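Local coordinates for autoinducer synthesis protein lasI (Pseudomonas aeruginosa, PDB 1RO5) that makes the quorum-sensing autoinducer N-(3-oxododecanoyl)homoserine lactone from an acyl-carrier-protein-bound fatty acyl chain and S-adenosyl-L-methionine, at residues E61-W69 against A106-L115. Residues are numbered along the deposited sequence; the frame is centred on the assembly and turned at random.
Sequences EDGQVFGCW and AINSGQKGSL. Residue 63 of segment 61-69 comes from a tag, linker or insertion.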
loop_
_atom_site.group_PDB
_atom_site.type_symbol
_atom_site.label_atom_id
_atom_site.label_comp_id
_atom_site.label_asym_id
_atom_site.label_seq_id
_atom_site.Cartn_x
_atom_site.Cartn_y
_atom_site.Cartn_z
ATOM N N GLU A 61 -9.605 -1.672 14.578
ATOM C CA GLU A 61 -11.018 -1.763 14.916
ATOM C C GLU A 61 -11.109 -2.855 15.941
ATOM O O GLU A 61 -10.526 -3.942 15.769
ATOM C CB GLU A 61 -11.831 -2.090 13.718
ATOM C CG GLU A 61 -13.285 -1.898 13.985
ATOM C CD GLU A 61 -14.061 -1.526 12.720
ATOM O OE1 GLU A 61 -15.180 -0.942 12.884
ATOM O OE2 GLU A 61 -13.578 -1.818 11.578
ATOM N N ASP A 62 -11.786 -2.525 17.047
ATOM C CA ASP A 62 -11.899 -3.379 18.242
ATOM C C ASP A 62 -10.530 -3.969 18.697
ATOM O O ASP A 62 -10.436 -5.164 19.058
ATOM C CB ASP A 62 -13.010 -4.466 18.055
ATOM C CG ASP A 62 -14.334 -3.884 17.380
ATOM O OD1 ASP A 62 -14.799 -2.719 17.693
ATOM O OD2 ASP A 62 -14.978 -4.530 16.496
ATOM N N GLY A 63 -9.485 -3.133 18.613
ATOM C CA GLY A 63 -8.214 -3.422 19.275
ATOM C C GLY A 63 -7.280 -4.260 18.416
ATOM O O GLY A 63 -6.386 -4.988 18.854
ATOM N N GLN A 64 -7.930 -4.594 16.865
ATOM C CA GLN A 64 -7.177 -5.519 16.028
ATOM C C GLN A 64 -6.821 -4.787 14.788
ATOM O O GLN A 64 -7.680 -4.027 14.245
ATOM C CB GLN A 64 -8.023 -6.741 15.629
ATOM C CG GLN A 64 -8.628 -7.320 16.833
ATOM C CD GLN A 64 -9.282 -8.647 16.526
ATOM O OE1 GLN A 64 -10.507 -8.742 16.282
ATOM N NE2 GLN A 64 -8.465 -9.688 16.546
ATOM N N VAL A 65 -5.618 -5.101 14.287
ATOM C CA VAL A 65 -5.257 -4.734 12.898
ATOM C C VAL A 65 -6.170 -5.419 11.903
ATOM O O VAL A 65 -6.204 -6.606 11.854
ATOM C CB VAL A 65 -3.845 -5.012 12.618
ATOM C CG1 VAL A 65 -3.517 -4.475 11.198
ATOM C CG2 VAL A 65 -2.996 -4.245 13.589
ATOM N N PHE A 66 -6.940 -4.662 11.123
ATOM C CA PHE A 66 -7.741 -5.266 10.021
ATOM C C PHE A 66 -7.180 -4.956 8.663
ATOM O O PHE A 66 -7.690 -5.464 7.681
ATOM C CB PHE A 66 -9.246 -4.789 10.080
ATOM C CG PHE A 66 -9.983 -5.453 11.154
ATOM C CD1 PHE A 66 -9.888 -4.988 12.486
ATOM C CD2 PHE A 66 -10.716 -6.645 10.910
ATOM C CE1 PHE A 66 -10.552 -5.685 13.554
ATOM C CE2 PHE A 66 -11.388 -7.360 12.004
ATOM C CZ PHE A 66 -11.286 -6.880 13.312
ATOM N N GLY A 67 -6.177 -4.087 8.535
ATOM C CA GLY A 67 -5.663 -3.777 7.205
ATOM C C GLY A 67 -4.322 -3.123 7.389
ATOM O O GLY A 67 -4.067 -2.484 8.424
ATOM N N CYS A 68 -3.438 -3.248 6.429
ATOM C CA CYS A 68 -2.108 -2.683 6.573
ATOM C C CYS A 68 -1.503 -2.507 5.215
ATOM O O CYS A 68 -1.892 -3.195 4.346
ATOM C CB CYS A 68 -1.243 -3.587 7.426
ATOM S SG CYS A 68 -0.970 -5.202 6.771
ATOM N N TRP A 69 -0.579 -1.556 5.048
ATOM C CA TRP A 69 0.008 -1.211 3.812
ATOM C C TRP A 69 1.409 -0.818 4.216
ATOM O O TRP A 69 1.629 -0.271 5.302
ATOM C CB TRP A 69 -0.684 0.039 3.344
ATOM C CG TRP A 69 -1.524 -0.202 2.215
ATOM C CD1 TRP A 69 -1.205 0.072 0.923
ATOM C CD2 TRP A 69 -2.836 -0.802 2.193
ATOM N NE1 TRP A 69 -2.230 -0.326 0.090
ATOM C CE2 TRP A 69 -3.241 -0.864 0.847
ATOM C CE3 TRP A 69 -3.707 -1.297 3.175
ATOM C CZ2 TRP A 69 -4.478 -1.397 0.452
ATOM C CZ3 TRP A 69 -4.946 -1.821 2.795
ATOM C CH2 TRP A 69 -5.311 -1.882 1.442
ATOM N N ALA A 106 -2.738 -5.685 2.676
ATOM C CA ALA A 106 -3.258 -6.861 3.305
ATOM C C ALA A 106 -4.477 -6.423 4.137
ATOM O O ALA A 106 -4.342 -5.576 5.022
ATOM C CB ALA A 106 -2.129 -7.539 4.269
ATOM N N ILE A 107 -5.650 -7.020 3.851
ATOM C CA ILE A 107 -6.930 -6.705 4.534
ATOM C C ILE A 107 -7.534 -7.966 5.080
ATOM O O ILE A 107 -7.708 -8.940 4.362
ATOM C CB ILE A 107 -7.943 -5.913 3.587
ATOM C CG1 ILE A 107 -7.393 -4.526 3.304
ATOM C CG2 ILE A 107 -9.292 -5.680 4.283
ATOM C CD1 ILE A 107 -8.285 -3.720 2.568
ATOM N N ASN A 108 -7.822 -7.954 6.361
ATOM C CA ASN A 108 -8.416 -9.087 6.988
ATOM C C ASN A 108 -9.775 -9.366 6.294
ATOM O O ASN A 108 -10.722 -8.462 6.196
ATOM C CB ASN A 108 -8.617 -8.874 8.467
ATOM C CG ASN A 108 -9.265 -10.097 9.137
ATOM O OD1 ASN A 108 -9.108 -11.257 8.689
ATOM N ND2 ASN A 108 -9.983 -9.851 10.213
ATOM N N SER A 109 -9.861 -10.608 5.810
ATOM C CA SER A 109 -11.029 -11.004 5.015
ATOM C C SER A 109 -12.288 -11.553 5.816
ATOM O O SER A 109 -13.417 -11.346 5.290
ATOM C CB SER A 109 -10.550 -12.000 3.969
ATOM O OG SER A 109 -10.354 -13.269 4.606
ATOM N N GLY A 110 -12.070 -12.202 7.006
ATOM C CA GLY A 110 -13.075 -12.675 7.964
ATOM C C GLY A 110 -14.328 -11.815 8.250
ATOM O O GLY A 110 -14.557 -10.719 7.642
ATOM N N GLN A 111 -15.153 -12.321 9.187
ATOM C CA GLN A 111 -16.471 -11.705 9.632
ATOM C C GLN A 111 -16.473 -10.312 10.323
ATOM O O GLN A 111 -17.455 -9.496 10.222
ATOM C CB GLN A 111 -17.221 -12.648 10.577
ATOM C CG GLN A 111 -17.789 -13.872 9.896
ATOM C CD GLN A 111 -18.333 -14.904 10.889
ATOM O OE1 GLN A 111 -17.562 -15.580 11.596
ATOM N NE2 GLN A 111 -19.669 -15.037 10.924
ATOM N N LYS A 112 -15.354 -10.081 11.020
ATOM C CA LYS A 112 -15.169 -8.985 11.957
ATOM C C LYS A 112 -14.742 -7.656 11.259
ATOM O O LYS A 112 -14.700 -6.613 11.914
ATOM C CB LYS A 112 -14.230 -9.456 13.107
ATOM C CG LYS A 112 -14.685 -10.786 13.843
ATOM C CD LYS A 112 -13.510 -11.533 14.548
ATOM C CE LYS A 112 -13.982 -12.194 15.906
ATOM N NZ LYS A 112 -12.834 -12.730 16.780
ATOM N N GLY A 113 -14.463 -7.700 9.942
ATOM C CA GLY A 113 -14.242 -6.494 9.144
ATOM C C GLY A 113 -15.487 -5.586 9.114
ATOM O O GLY A 113 -16.323 -5.711 8.196
ATOM N N SER A 114 -15.624 -4.682 10.102
ATOM C CA SER A 114 -16.884 -3.918 10.307
ATOM C C SER A 114 -17.054 -2.701 9.417
ATOM O O SER A 114 -17.868 -1.848 9.729
ATOM C CB SER A 114 -17.062 -3.384 11.760
ATOM O OG SER A 114 -16.447 -4.169 12.788
ATOM N N LEU A 115 -16.277 -2.554 8.356
ATOM C CA LEU A 115 -16.511 -1.391 7.491
ATOM C C LEU A 115 -16.933 -1.754 6.067
ATOM O O LEU A 115 -17.669 -1.012 5.386
ATOM C CB LEU A 115 -15.303 -0.434 7.451
ATOM C CG LEU A 115 -15.205 0.520 6.215
ATOM C CD1 LEU A 115 -16.238 1.732 6.243
ATOM C CD2 LEU A 115 -13.776 1.014 5.880
#
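Phe66 sets its CD2-CE2 bond beside the amide of Asn108 and the backbone that follows the end of strand 99-107. Its CD2 lies 3.4 Å from Asn108 ND2, the ring and amide running side by side with their planes 35° apart. The Asn108 chi1 of 180° swings CG away from the backbone N, which brings the amide alongside the phenyl group. Further out, Phe66 CE2 meets Lys112 O at 3.4 Å, and the Lys112 side chain, touching through CB, crosses that of Phe66 at about a right angle. Ser114 OG donates to that same Lys112 O, and Ser114 CB lies 3.3 Å from Glu61 OE1, at the end of the extended side chain of Glu61, which opens the type I' turn to Gln64.

Behind the ring the backbones pair as antiparallel strands. Asn108 N reaches Phe66 O in a fairly straight bond of 2.8 Å, arriving from above the carbonyl plane, while Cys68 and Ala106 exchange two bonds as a hydrogen-bonded pair. Cys68 SG rests on Ala106 CB at 3.6 Å, on the face covered by helix 16-30. On the other face, Ile107 CD1 touches the indole edge of Trp69 at CH2, in one of the two conformers of that tryptophan, with helix 118-133 beyond the isoleucine. Phe66 and Gly67 both face Ile59, a classic beta bulge in the central sheet of the alpha-beta-alpha sandwich.

The chemistry thus changes along the contact: backbone bonds fix the register, whereas the buried phenyl packs against Asn108 and Lys112-Ser114 mainly through van der Waals contact.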